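Local coordinates for ABC transporter, substrate binding protein (Mannopine) (Agrobacterium fabrum, PDB 5L9S) that probably binds the opine mannopine as the periplasmic solute-binding component of an ABC transporter, and is captured here in an open, unliganded state, at residues 198-203 and 215-220; 209-214 and 226-231; 140-145 and 179-184; 15-20 and 268-273. All coordinates share one frame; numbering follows the deposited sequence.

Contact 1: residues 198-203 and 215-220; sequences AFRNDE and KALKAE
R200 reaches E220 side-on, its guanidinium offering NE and NH1 together to the carboxylate of E220 near the end of helix 211-219. The straightest of the three bonds runs from R200 NH1 to OE2 of E220, 3.0 Å with an N-H...O angle of 155°. OE1 of E220 is shared: R200 NE and R200 NH1 both lie 3.0 Å from it, along more bent paths. Both oxygens stay close to the guanidinium plane, but the carboxylate is turned against it, giving a bidentate, side-on salt bridge whose planes are twisted 37°. R200 is extended from CG to NE, and this carries the charge across to E220 while its CG stays against L217 CD2, 4.0 Å away. Next to the ion pair L217 divides its methyls. L217 CD1 sits 3.9 Å from F199 CB, and CD2 approaches the F199 ring obliquely. Both F199 and L217 also rest on I224 of strand 224-240. A Schellman motif at D202 ends the helix bearing R200. The chemistry is therefore of two kinds: a buried apolar layer joins the helices, and three bonds with a shared oxygen fix the guanidinium's rotation at the more solvent-exposed side.

Contact 2: residues 209-214 and 226-231; sequences IWLTRA and WSYDGA
L211 presses CD1 onto the indole of W226, and this is the tight part of the contact. The methyl carbon stands 3.5 Å from the centroid of the five-membered ring and only 16° off its normal, a CH-pi contact over the face. With CG of L211 opposite the backbone N (chi1 -174°), its two methyls part, and CD2 meets the edge of the Y228 ring more loosely, 4.0 Å from CE1. Farther along the helix, A214 CB packs 3.7 Å from W226 CE3. The indole's rotation is set in part by a bond lying in its plane: W226 NE1 donates to Y228 OH at 3.0 Å and 159°. L211 and A214 are buried, whereas the two aromatic residues keep some solvent exposure, and K218 makes a cation-pi contact with W226. Strands 206-210 and 224-240 each pair antiparallel with strand 103-116, and helix 211-219 links them: a beta-alpha-beta crossover spanning one intervening strand, in keeping with the alpha/beta lobes of periplasmic binding proteins.

Contact 3: residues 140-145 and 179-184; sequences RSFPNF and DELRDS
R140, F142, L181 and S184 form a buried contact where the end of helix 171-181 turns over the start of strand 140-143. One backbone bond and an apolar wedge define it. R140 N donates to S184 O at 2.9 Å and 165°, with the donor 45° out of the carbonyl plane. The preceding turn is closed by S184 N, which donates to L181 O, 2.8 Å away. L181 supplies the wedge, its CG turned opposite the backbone N (chi1 -162°). L181 CD1 lies 3.8 Å from R140 CG, against the aliphatic part of that side chain, while L181 CD2 reaches both R140 CG and the edge of the F142 ring, 3.7 Å from F142 CE2. Beside L181, S184 CB lies 4.0 Å from R140 CG. The arginine bends at chi2 and chi3, and its charged end finds carbonyl oxygens beyond both segments, with F136 O and G138 O taken by NH2 and M130 O by NH1, while its CG and CD methylenes pack on L181. The strand pairing continues beyond S184, as R140 with Q186 and F142 with V187. Strands 140-143 and 185-189 run parallel and adjacent, joined through helices 149-158 and 171-181; the contact closes the last corner of this beta-alpha-beta connection.

Contact 4: residues 15-20 and 268-273; sequences EKALRE and CETLSC
T270 meets A17 across two neighbouring helices, and its side chain can be traced outward atom by atom. T270 CB is 4.1 Å from A17 CB. The methyl T270 CG2, opposite the backbone N, comes nearer, at 3.7 Å from the same A17 CB. The hydroxyl branch turns beside the backbone N (chi1 -50°): T270 OG1 is hydrogen-bonded to K266 O in its own helix and accepts a hydrogen bond from a water 3.0 Å away. That water also donates to A17 O at 3.1 Å and, weakly, to E20 OE1, bridging the two helices next to the methyl contact. L271 covers A17 CB from the adjacent position, with L271 CG at 3.7 Å and both methyls slightly farther. The small alanine is thus the point where the backbones approach most closely, with A17 and T270 CA atoms 6.3 Å apart. Across the helix end, C268 in its last turn and C273 just after it form a disulfide observed for this protein, though the sulfur geometry here is doubtful. L18 touches L106, and C268 and C273 touch Q107, both on strand 103-116. Helices 12-30 and 261-271 therefore pack together beside a common sheet, consistent with the alpha/beta layering of a periplasmic binding protein lobe.

From the N terminus, contact 4 opens first, at 15-20, and closes last, at 268-273, so its long loop encloses the other three. Contact 3 comes next, closing between 140-145 and 179-184 before contacts 1 and 2 open. Contacts 1 and 2 then cross: 198-203 and 209-214 leave in that order and find 215-220 and 226-231, sharing helix 211-219. Contact 2 meets contact 3 through W210, at the end of strand 206-210, and F145, just past the neighbouring strand 140-143, while contact 1 reaches contact 4 where K215 packs on S272. Contacts 3 and 4 lie on opposite sides of the chain's centre, about 33 Å apart between centres, with strand 103-116 passing close to contacts 2 and 4.

Contact 1: residues 198-203 and 215-220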
loop_
_atom_site.group_PDB
_atom_site.type_symbol
_atom_site.label_atom_id
_atom_site.label_comp_id
_atom_site.label_asym_id
_atom_site.label_seq_id
_atom_site.Cartn_x
_atom_site.Cartn_y
_atom_site.Cartn_z
ATOM N N ALA A 198 -0.873 -8.997 -20.056
ATOM C CA ALA A 198 -0.253 -10.318 -20.010
ATOM C C ALA A 198 -1.252 -11.388 -19.572
ATOM O O ALA A 198 -1.225 -12.492 -20.110
ATOM C CB ALA A 198 0.952 -10.297 -19.082
ATOM N N PHE A 199 -2.145 -11.057 -18.622
ATOM C CA PHE A 199 -3.163 -11.987 -18.188
ATOM C C PHE A 199 -4.233 -12.174 -19.281
ATOM O O PHE A 199 -4.614 -13.321 -19.542
ATOM C CB PHE A 199 -3.784 -11.561 -16.845
ATOM C CG PHE A 199 -4.609 -12.669 -16.223
ATOM C CD1 PHE A 199 -5.965 -12.835 -16.559
ATOM C CD2 PHE A 199 -4.035 -13.559 -15.318
ATOM C CE1 PHE A 199 -6.717 -13.872 -16.002
ATOM C CE2 PHE A 199 -4.796 -14.592 -14.754
ATOM C CZ PHE A 199 -6.126 -14.741 -15.104
ATOM N N ARG A 200 -4.700 -11.065 -19.920
ATOM C CA ARG A 200 -5.683 -11.075 -21.011
ATOM C C ARG A 200 -5.204 -11.944 -22.161
ATOM O O ARG A 200 -6.005 -12.664 -22.746
ATOM C CB ARG A 200 -5.923 -9.654 -21.551
ATOM C CG ARG A 200 -6.661 -8.731 -20.631
ATOM C CD ARG A 200 -6.891 -7.437 -21.337
ATOM N NE ARG A 200 -7.566 -6.516 -20.457
ATOM C CZ ARG A 200 -7.243 -5.238 -20.330
ATOM N NH1 ARG A 200 -7.940 -4.455 -19.521
ATOM N NH2 ARG A 200 -6.187 -4.744 -20.971
ATOM N N ASN A 201 -3.905 -11.860 -22.495
ATOM C CA ASN A 201 -3.262 -12.601 -23.582
ATOM C C ASN A 201 -2.843 -14.011 -23.166
ATOM O O ASN A 201 -2.397 -14.789 -24.004
ATOM C CB ASN A 201 -2.071 -11.806 -24.124
ATOM C CG ASN A 201 -2.482 -10.514 -24.787
ATOM O OD1 ASN A 201 -3.392 -10.474 -25.618
ATOM N ND2 ASN A 201 -1.835 -9.424 -24.418
ATOM N N ASP A 202 -3.018 -14.345 -21.877
ATOM C CA ASP A 202 -2.678 -15.625 -21.256
ATOM C C ASP A 202 -1.167 -15.894 -21.310
ATOM O O ASP A 202 -0.735 -17.004 -21.632
ATOM C CB ASP A 202 -3.522 -16.788 -21.836
ATOM C CG ASP A 202 -3.646 -17.990 -20.909
ATOM O OD1 ASP A 202 -3.763 -17.783 -19.669
ATOM O OD2 ASP A 202 -3.640 -19.139 -21.422
ATOM N N GLU A 203 -0.365 -14.857 -21.002
ATOM C CA GLU A 203 1.106 -14.905 -20.977
ATOM C C GLU A 203 1.632 -15.496 -19.645
ATOM O O GLU A 203 2.808 -15.873 -19.549
ATOM C CB GLU A 203 1.719 -13.521 -21.262
ATOM C CG GLU A 203 1.554 -13.037 -22.701
ATOM C CD GLU A 203 2.005 -11.612 -22.981
ATOM O OE1 GLU A 203 1.265 -10.872 -23.672
ATOM O OE2 GLU A 203 3.101 -11.234 -22.510
ATOM N N LYS A 215 -8.840 -7.330 -9.440
ATOM C CA LYS A 215 -10.248 -6.932 -9.305
ATOM C C LYS A 215 -10.810 -6.505 -10.637
ATOM O O LYS A 215 -11.930 -6.895 -10.971
ATOM C CB LYS A 215 -10.355 -5.733 -8.362
ATOM C CG LYS A 215 -10.800 -6.059 -6.974
ATOM C CD LYS A 215 -11.286 -4.785 -6.281
ATOM C CE LYS A 215 -11.150 -4.849 -4.782
ATOM N NZ LYS A 215 -9.745 -4.756 -4.291
ATOM N N ALA A 216 -10.044 -5.676 -11.383
ATOM C CA ALA A 216 -10.402 -5.139 -12.710
ATOM C C ALA A 216 -10.542 -6.259 -13.721
ATOM O O ALA A 216 -11.504 -6.238 -14.477
ATOM C CB ALA A 216 -9.372 -4.125 -13.177
ATOM N N LEU A 217 -9.657 -7.285 -13.674
ATOM C CA LEU A 217 -9.722 -8.453 -14.563
ATOM C C LEU A 217 -10.963 -9.299 -14.303
ATOM O O LEU A 217 -11.584 -9.762 -15.270
ATOM C CB LEU A 217 -8.449 -9.317 -14.484
ATOM C CG LEU A 217 -7.209 -8.762 -15.208
ATOM C CD1 LEU A 217 -5.909 -9.273 -14.557
ATOM C CD2 LEU A 217 -7.261 -9.076 -16.715
ATOM N N LYS A 218 -11.329 -9.506 -13.010
ATOM C CA LYS A 218 -12.504 -10.271 -12.587
ATOM C C LYS A 218 -13.761 -9.552 -13.041
ATOM O O LYS A 218 -14.699 -10.204 -13.489
ATOM C CB LYS A 218 -12.534 -10.482 -11.056
ATOM C CG LYS A 218 -13.504 -11.593 -10.599
ATOM C CD LYS A 218 -13.336 -11.969 -9.142
ATOM C CE LYS A 218 -13.703 -13.407 -8.860
ATOM N NZ LYS A 218 -12.845 -13.995 -7.794
ATOM N N ALA A 219 -13.771 -8.209 -12.940
ATOM C CA ALA A 219 -14.881 -7.338 -13.350
ATOM C C ALA A 219 -15.054 -7.344 -14.877
ATOM O O ALA A 219 -16.170 -7.145 -15.349
ATOM C CB ALA A 219 -14.640 -5.921 -12.842
ATOM N N GLU A 220 -13.954 -7.596 -15.647
ATOM C CA GLU A 220 -13.958 -7.704 -17.127
ATOM C C GLU A 220 -14.448 -9.086 -17.570
ATOM O O GLU A 220 -14.694 -9.298 -18.758
ATOM C CB GLU A 220 -12.578 -7.412 -17.724
ATOM C CG GLU A 220 -12.191 -5.942 -17.731
ATOM C CD GLU A 220 -10.754 -5.675 -18.167
ATOM O OE1 GLU A 220 -10.318 -6.250 -19.190
ATOM O OE2 GLU A 220 -10.054 -4.903 -17.473
#

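Contact 2: residues 209-214 and 226-231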
loop_
_atom_site.group_PDB
_atom_site.type_symbol
_atom_site.label_atom_id
_atom_site.label_comp_id
_atom_site.label_asym_id
_atom_site.label_seq_id
_atom_site.Cartn_x
_atom_site.Cartn_y
_atom_site.Cartn_z
ATOM N N ILE A 209 0.630 -9.854 -8.413
ATOM C CA ILE A 209 0.085 -8.630 -9.016
ATOM C C ILE A 209 -0.629 -7.775 -7.962
ATOM O O ILE A 209 -0.716 -8.195 -6.813
ATOM C CB ILE A 209 -0.778 -8.905 -10.279
ATOM C CG1 ILE A 209 -2.122 -9.550 -9.936
ATOM C CG2 ILE A 209 0.008 -9.718 -11.341
ATOM C CD1 ILE A 209 -3.115 -9.626 -11.120
ATOM N N TRP A 210 -1.091 -6.571 -8.330
ATOM C CA TRP A 210 -1.830 -5.731 -7.388
ATOM C C TRP A 210 -3.289 -6.199 -7.344
ATOM O O TRP A 210 -3.880 -6.473 -8.396
ATOM C CB TRP A 210 -1.802 -4.244 -7.801
ATOM C CG TRP A 210 -0.468 -3.547 -7.777
ATOM C CD1 TRP A 210 0.488 -3.616 -6.802
ATOM C CD2 TRP A 210 0.006 -2.583 -8.736
ATOM N NE1 TRP A 210 1.578 -2.842 -7.152
ATOM C CE2 TRP A 210 1.297 -2.180 -8.324
ATOM C CE3 TRP A 210 -0.519 -2.055 -9.934
ATOM C CZ2 TRP A 210 2.051 -1.240 -9.038
ATOM C CZ3 TRP A 210 0.225 -1.108 -10.635
ATOM C CH2 TRP A 210 1.502 -0.730 -10.201
ATOM N N LEU A 211 -3.890 -6.251 -6.136
ATOM C CA LEU A 211 -5.310 -6.582 -5.968
ATOM C C LEU A 211 -6.225 -5.700 -6.838
ATOM O O LEU A 211 -7.187 -6.208 -7.397
ATOM C CB LEU A 211 -5.739 -6.528 -4.499
ATOM C CG LEU A 211 -7.172 -6.991 -4.145
ATOM C CD1 LEU A 211 -7.515 -8.331 -4.785
ATOM C CD2 LEU A 211 -7.359 -7.048 -2.660
ATOM N N THR A 212 -5.889 -4.420 -6.993
ATOM C CA THR A 212 -6.614 -3.450 -7.829
ATOM C C THR A 212 -6.744 -3.940 -9.282
ATOM O O THR A 212 -7.840 -3.884 -9.858
ATOM C CB THR A 212 -5.940 -2.066 -7.701
ATOM O OG1 THR A 212 -6.247 -1.569 -6.403
ATOM C CG2 THR A 212 -6.417 -1.052 -8.738
ATOM N N ARG A 213 -5.628 -4.431 -9.849
ATOM C CA ARG A 213 -5.580 -4.938 -11.221
ATOM C C ARG A 213 -6.240 -6.329 -11.350
ATOM O O ARG A 213 -6.829 -6.605 -12.386
ATOM C CB ARG A 213 -4.141 -4.908 -11.806
ATOM C CG ARG A 213 -3.375 -3.577 -11.696
ATOM C CD ARG A 213 -4.192 -2.320 -11.978
ATOM N NE ARG A 213 -4.197 -1.935 -13.394
ATOM C CZ ARG A 213 -3.533 -0.903 -13.913
ATOM N NH1 ARG A 213 -3.637 -0.624 -15.199
ATOM N NH2 ARG A 213 -2.824 -0.100 -13.131
ATOM N N ALA A 214 -6.186 -7.175 -10.292
ATOM C CA ALA A 214 -6.838 -8.484 -10.263
ATOM C C ALA A 214 -8.352 -8.304 -10.229
ATOM O O ALA A 214 -9.062 -9.024 -10.920
ATOM C CB ALA A 214 -6.365 -9.274 -9.058
ATOM N N TRP A 226 -7.518 -15.083 -6.467
ATOM C CA TRP A 226 -6.377 -14.614 -5.704
ATOM C C TRP A 226 -6.418 -15.164 -4.310
ATOM O O TRP A 226 -7.465 -15.661 -3.870
ATOM C CB TRP A 226 -6.233 -13.076 -5.712
ATOM C CG TRP A 226 -7.469 -12.336 -5.306
ATOM C CD1 TRP A 226 -7.878 -12.039 -4.041
ATOM C CD2 TRP A 226 -8.454 -11.785 -6.186
ATOM N NE1 TRP A 226 -9.070 -11.347 -4.078
ATOM C CE2 TRP A 226 -9.441 -11.172 -5.382
ATOM C CE3 TRP A 226 -8.611 -11.767 -7.580
ATOM C CZ2 TRP A 226 -10.543 -10.521 -5.926
ATOM C CZ3 TRP A 226 -9.724 -11.148 -8.116
ATOM C CH2 TRP A 226 -10.672 -10.534 -7.295
ATOM N N SER A 227 -5.264 -15.105 -3.621
ATOM C CA SER A 227 -5.154 -15.560 -2.242
ATOM C C SER A 227 -4.593 -14.459 -1.319
ATOM O O SER A 227 -3.651 -13.767 -1.703
ATOM C CB SER A 227 -4.302 -16.823 -2.190
ATOM O OG SER A 227 -4.042 -17.129 -0.836
ATOM N N TYR A 228 -5.155 -14.318 -0.103
ATOM C CA TYR A 228 -4.671 -13.337 0.894
ATOM C C TYR A 228 -3.562 -13.885 1.769
ATOM O O TYR A 228 -3.043 -13.141 2.586
ATOM C CB TYR A 228 -5.807 -12.754 1.768
ATOM C CG TYR A 228 -6.908 -12.106 0.964
ATOM C CD1 TYR A 228 -6.657 -10.990 0.167
ATOM C CD2 TYR A 228 -8.200 -12.610 0.991
ATOM C CE1 TYR A 228 -7.657 -10.431 -0.625
ATOM C CE2 TYR A 228 -9.203 -12.062 0.205
ATOM C CZ TYR A 228 -8.930 -10.969 -0.597
ATOM O OH TYR A 228 -9.936 -10.442 -1.365
ATOM N N ASP A 229 -3.188 -15.160 1.597
ATOM C CA ASP A 229 -2.125 -15.807 2.352
ATOM C C ASP A 229 -0.779 -15.218 1.892
ATOM O O ASP A 229 -0.413 -15.324 0.701
ATOM C CB ASP A 229 -2.169 -17.326 2.146
ATOM C CG ASP A 229 -1.394 -18.108 3.176
ATOM O OD1 ASP A 229 -0.178 -18.324 2.959
ATOM O OD2 ASP A 229 -2.023 -18.588 4.153
ATOM N N GLY A 230 -0.115 -14.528 2.831
ATOM C CA GLY A 230 1.149 -13.849 2.600
ATOM C C GLY A 230 1.042 -12.629 1.703
ATOM O O GLY A 230 2.052 -12.189 1.139
ATOM N N ALA A 231 -0.180 -12.059 1.563
ATOM C CA ALA A 231 -0.383 -10.848 0.756
ATOM C C ALA A 231 0.341 -9.671 1.408
ATOM O O ALA A 231 0.410 -9.590 2.626
ATOM C CB ALA A 231 -1.869 -10.536 0.643
#

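Contact 3: residues 140-145 and 179-184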
loop_
_atom_site.group_PDB
_atom_site.type_symbol
_atom_site.label_atom_id
_atom_site.label_comp_id
_atom_site.label_asym_id
_atom_site.label_seq_id
_atom_site.Cartn_x
_atom_site.Cartn_y
_atom_site.Cartn_z
ATOM N N ARG A 140 5.010 -18.006 -14.719
ATOM C CA ARG A 140 4.886 -17.118 -13.559
ATOM C C ARG A 140 5.090 -15.660 -13.985
ATOM O O ARG A 140 5.602 -15.377 -15.061
ATOM C CB ARG A 140 5.834 -17.459 -12.369
ATOM C CG ARG A 140 6.045 -18.922 -11.967
ATOM C CD ARG A 140 4.940 -19.548 -11.154
ATOM N NE ARG A 140 4.237 -20.489 -12.008
ATOM C CZ ARG A 140 3.672 -21.631 -11.644
ATOM N NH1 ARG A 140 3.707 -22.027 -10.379
ATOM N NH2 ARG A 140 3.091 -22.395 -12.545
ATOM N N SER A 141 4.691 -14.743 -13.127
ATOM C CA SER A 141 4.841 -13.306 -13.338
ATOM C C SER A 141 5.146 -12.615 -12.026
ATOM O O SER A 141 4.515 -12.907 -11.007
ATOM C CB SER A 141 3.590 -12.714 -13.980
ATOM O OG SER A 141 3.687 -11.302 -14.075
ATOM N N PHE A 142 6.148 -11.728 -12.039
ATOM C CA PHE A 142 6.512 -10.945 -10.860
ATOM C C PHE A 142 6.723 -9.532 -11.307
ATOM O O PHE A 142 7.186 -9.354 -12.431
ATOM C CB PHE A 142 7.836 -11.429 -10.245
ATOM C CG PHE A 142 7.771 -12.588 -9.291
ATOM C CD1 PHE A 142 7.215 -12.437 -8.027
ATOM C CD2 PHE A 142 8.316 -13.820 -9.634
ATOM C CE1 PHE A 142 7.165 -13.512 -7.134
ATOM C CE2 PHE A 142 8.265 -14.895 -8.742
ATOM C CZ PHE A 142 7.698 -14.731 -7.494
ATOM N N PRO A 143 6.501 -8.505 -10.447
ATOM C CA PRO A 143 6.840 -7.136 -10.870
ATOM C C PRO A 143 8.343 -6.948 -11.010
ATOM O O PRO A 143 9.151 -7.599 -10.340
ATOM C CB PRO A 143 6.301 -6.255 -9.756
ATOM C CG PRO A 143 6.177 -7.127 -8.577
ATOM C CD PRO A 143 5.967 -8.531 -9.067
ATOM N N ASN A 144 8.705 -6.093 -11.930
ATOM C CA ASN A 144 10.078 -5.710 -12.160
ATOM C C ASN A 144 10.168 -4.197 -12.145
ATOM O O ASN A 144 10.314 -3.530 -13.178
ATOM C CB ASN A 144 10.685 -6.351 -13.414
ATOM C CG ASN A 144 12.055 -5.811 -13.769
ATOM O OD1 ASN A 144 12.943 -5.664 -12.909
ATOM N ND2 ASN A 144 12.215 -5.429 -15.027
ATOM N N PHE A 145 9.967 -3.665 -10.953
ATOM C CA PHE A 145 10.161 -2.264 -10.652
ATOM C C PHE A 145 11.330 -2.264 -9.672
ATOM O O PHE A 145 11.687 -3.339 -9.152
ATOM C CB PHE A 145 8.894 -1.530 -10.161
ATOM C CG PHE A 145 7.858 -2.273 -9.346
ATOM C CD1 PHE A 145 8.210 -2.909 -8.157
ATOM C CD2 PHE A 145 6.507 -2.222 -9.696
ATOM C CE1 PHE A 145 7.239 -3.525 -7.368
ATOM C CE2 PHE A 145 5.541 -2.835 -8.905
ATOM C CZ PHE A 145 5.912 -3.472 -7.741
ATOM N N ASP A 179 16.142 -18.160 -8.067
ATOM C CA ASP A 179 16.870 -18.854 -9.140
ATOM C C ASP A 179 16.166 -20.151 -9.563
ATOM O O ASP A 179 16.145 -20.463 -10.755
ATOM C CB ASP A 179 18.355 -19.101 -8.757
ATOM C CG ASP A 179 19.293 -17.887 -8.799
ATOM O OD1 ASP A 179 19.258 -17.133 -9.808
ATOM O OD2 ASP A 179 20.130 -17.749 -7.867
ATOM N N GLU A 180 15.544 -20.874 -8.598
ATOM C CA GLU A 180 14.791 -22.112 -8.839
ATOM C C GLU A 180 13.583 -21.860 -9.742
ATOM O O GLU A 180 13.216 -22.738 -10.531
ATOM C CB GLU A 180 14.262 -22.706 -7.527
ATOM C CG GLU A 180 15.313 -23.144 -6.529
ATOM C CD GLU A 180 14.748 -23.778 -5.270
ATOM O OE1 GLU A 180 15.509 -23.887 -4.281
ATOM O OE2 GLU A 180 13.551 -24.159 -5.263
ATOM N N LEU A 181 12.968 -20.673 -9.614
ATOM C CA LEU A 181 11.767 -20.297 -10.349
ATOM C C LEU A 181 11.997 -19.484 -11.627
ATOM O O LEU A 181 11.170 -19.570 -12.538
ATOM C CB LEU A 181 10.813 -19.535 -9.403
ATOM C CG LEU A 181 9.344 -19.422 -9.818
ATOM C CD1 LEU A 181 8.674 -20.804 -9.925
ATOM C CD2 LEU A 181 8.588 -18.531 -8.852
ATOM N N ARG A 182 13.095 -18.700 -11.678
ATOM C CA ARG A 182 13.472 -17.705 -12.698
ATOM C C ARG A 182 13.215 -18.141 -14.186
ATOM O O ARG A 182 12.813 -17.271 -14.973
ATOM C CB ARG A 182 14.924 -17.202 -12.459
ATOM C CG ARG A 182 15.994 -17.493 -13.519
ATOM C CD ARG A 182 17.077 -16.419 -13.530
ATOM N NE ARG A 182 16.593 -15.161 -14.112
ATOM C CZ ARG A 182 17.241 -14.001 -14.063
ATOM N NH1 ARG A 182 18.419 -13.914 -13.454
ATOM N NH2 ARG A 182 16.714 -12.915 -14.615
ATOM N N ASP A 183 13.387 -19.449 -14.551
ATOM C CA ASP A 183 13.138 -19.963 -15.911
ATOM C C ASP A 183 11.647 -19.992 -16.299
ATOM O O ASP A 183 11.305 -19.889 -17.478
ATOM C CB ASP A 183 13.769 -21.350 -16.091
ATOM C CG ASP A 183 14.595 -21.517 -17.354
ATOM O OD1 ASP A 183 14.749 -20.524 -18.106
ATOM O OD2 ASP A 183 15.101 -22.640 -17.588
ATOM N N SER A 184 10.773 -20.121 -15.296
ATOM C CA SER A 184 9.309 -20.143 -15.431
ATOM C C SER A 184 8.681 -18.737 -15.513
ATOM O O SER A 184 7.541 -18.607 -15.971
ATOM C CB SER A 184 8.693 -20.926 -14.279
ATOM O OG SER A 184 9.279 -22.219 -14.229
#

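Contact 4: residues 15-20 and 268-273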
loop_
_atom_site.group_PDB
_atom_site.type_symbol
_atom_site.label_atom_id
_atom_site.label_comp_id
_atom_site.label_asym_id
_atom_site.label_seq_id
_atom_site.Cartn_x
_atom_site.Cartn_y
_atom_site.Cartn_z
ATOM N N GLU A 15 -7.997 12.004 -5.403
ATOM C CA GLU A 15 -8.425 13.273 -4.820
ATOM C C GLU A 15 -9.948 13.399 -4.762
ATOM O O GLU A 15 -10.485 13.879 -3.763
ATOM C CB GLU A 15 -7.834 14.398 -5.638
ATOM C CG GLU A 15 -7.991 15.801 -5.096
ATOM C CD GLU A 15 -7.169 16.751 -5.940
ATOM O OE1 GLU A 15 -6.006 17.029 -5.562
ATOM O OE2 GLU A 15 -7.633 17.100 -7.049
ATOM N N LYS A 16 -10.637 12.962 -5.825
ATOM C CA LYS A 16 -12.099 12.998 -5.950
ATOM C C LYS A 16 -12.755 12.160 -4.880
ATOM O O LYS A 16 -13.701 12.635 -4.247
ATOM C CB LYS A 16 -12.500 12.517 -7.345
ATOM C CG LYS A 16 -13.883 12.945 -7.817
ATOM C CD LYS A 16 -14.225 12.284 -9.162
ATOM C CE LYS A 16 -13.852 13.098 -10.400
ATOM N NZ LYS A 16 -12.381 13.115 -10.658
ATOM N N ALA A 17 -12.243 10.927 -4.643
ATOM C CA ALA A 17 -12.741 10.006 -3.610
ATOM C C ALA A 17 -12.591 10.632 -2.194
ATOM O O ALA A 17 -13.518 10.559 -1.375
ATOM C CB ALA A 17 -12.000 8.677 -3.687
ATOM N N LEU A 18 -11.436 11.280 -1.938
ATOM C CA LEU A 18 -11.130 11.958 -0.677
ATOM C C LEU A 18 -11.973 13.210 -0.467
ATOM O O LEU A 18 -12.352 13.498 0.658
ATOM C CB LEU A 18 -9.615 12.262 -0.557
ATOM C CG LEU A 18 -8.643 11.044 -0.642
ATOM C CD1 LEU A 18 -7.228 11.483 -0.507
ATOM C CD2 LEU A 18 -8.962 9.959 0.397
ATOM N N ARG A 19 -12.316 13.920 -1.536
ATOM C CA ARG A 19 -13.128 15.136 -1.444
ATOM C C ARG A 19 -14.550 14.811 -0.993
ATOM O O ARG A 19 -15.093 15.482 -0.119
ATOM C CB ARG A 19 -13.145 15.850 -2.795
ATOM C CG ARG A 19 -13.495 17.337 -2.721
ATOM C CD ARG A 19 -13.542 17.967 -4.100
ATOM N NE ARG A 19 -12.289 17.774 -4.851
ATOM C CZ ARG A 19 -11.222 18.570 -4.778
ATOM N NH1 ARG A 19 -11.226 19.632 -3.977
ATOM N NH2 ARG A 19 -10.145 18.311 -5.505
ATOM N N GLU A 20 -15.132 13.758 -1.591
ATOM C CA GLU A 20 -16.494 13.300 -1.342
ATOM C C GLU A 20 -16.645 12.636 0.025
ATOM O O GLU A 20 -17.651 12.859 0.700
ATOM C CB GLU A 20 -16.927 12.312 -2.434
ATOM C CG GLU A 20 -17.044 12.917 -3.829
ATOM C CD GLU A 20 -17.164 11.946 -4.999
ATOM O OE1 GLU A 20 -17.062 10.713 -4.786
ATOM O OE2 GLU A 20 -17.338 12.432 -6.143
ATOM N N CYS A 268 -12.767 4.006 0.639
ATOM C CA CYS A 268 -12.194 2.717 0.242
ATOM C C CYS A 268 -13.132 1.840 -0.615
ATOM O O CYS A 268 -12.633 0.945 -1.297
ATOM C CB CYS A 268 -11.623 1.960 1.436
ATOM S SG CYS A 268 -10.085 2.699 2.068
ATOM N N GLU A 269 -14.453 2.145 -0.663
ATOM C CA GLU A 269 -15.382 1.451 -1.579
ATOM C C GLU A 269 -15.032 1.948 -3.000
ATOM O O GLU A 269 -14.846 1.142 -3.906
ATOM C CB GLU A 269 -16.856 1.791 -1.272
ATOM C CG GLU A 269 -17.567 0.849 -0.307
ATOM C CD GLU A 269 -18.718 1.480 0.465
ATOM O OE1 GLU A 269 -19.454 2.304 -0.128
ATOM O OE2 GLU A 269 -18.869 1.176 1.671
ATOM N N THR A 270 -14.857 3.275 -3.145
ATOM C CA THR A 270 -14.512 3.969 -4.377
ATOM C C THR A 270 -13.149 3.519 -4.927
ATOM O O THR A 270 -13.024 3.261 -6.130
ATOM C CB THR A 270 -14.498 5.497 -4.113
ATOM O OG1 THR A 270 -15.699 5.915 -3.446
ATOM C CG2 THR A 270 -14.268 6.312 -5.375
ATOM N N LEU A 271 -12.125 3.453 -4.045
ATOM C CA LEU A 271 -10.745 3.159 -4.411
ATOM C C LEU A 271 -10.305 1.688 -4.305
ATOM O O LEU A 271 -9.212 1.376 -4.786
ATOM C CB LEU A 271 -9.797 4.049 -3.586
ATOM C CG LEU A 271 -9.935 5.576 -3.738
ATOM C CD1 LEU A 271 -9.298 6.288 -2.575
ATOM C CD2 LEU A 271 -9.413 6.077 -5.068
ATOM N N SER A 272 -11.129 0.786 -3.711
ATOM C CA SER A 272 -10.806 -0.655 -3.563
ATOM C C SER A 272 -9.536 -0.897 -2.720
ATOM O O SER A 272 -8.620 -1.624 -3.112
ATOM C CB SER A 272 -10.727 -1.359 -4.923
ATOM O OG SER A 272 -11.975 -1.355 -5.601
ATOM N N CYS A 273 -9.510 -0.288 -1.545
ATOM C CA CYS A 273 -8.390 -0.389 -0.617
ATOM C C CYS A 273 -8.877 -0.803 0.743
ATOM O O CYS A 273 -10.086 -0.848 0.976
ATOM C CB CYS A 273 -7.614 0.923 -0.560
ATOM S SG CYS A 273 -8.656 2.407 -0.504
HETATM O O HOH W 1 -15.811 8.677 -2.392
#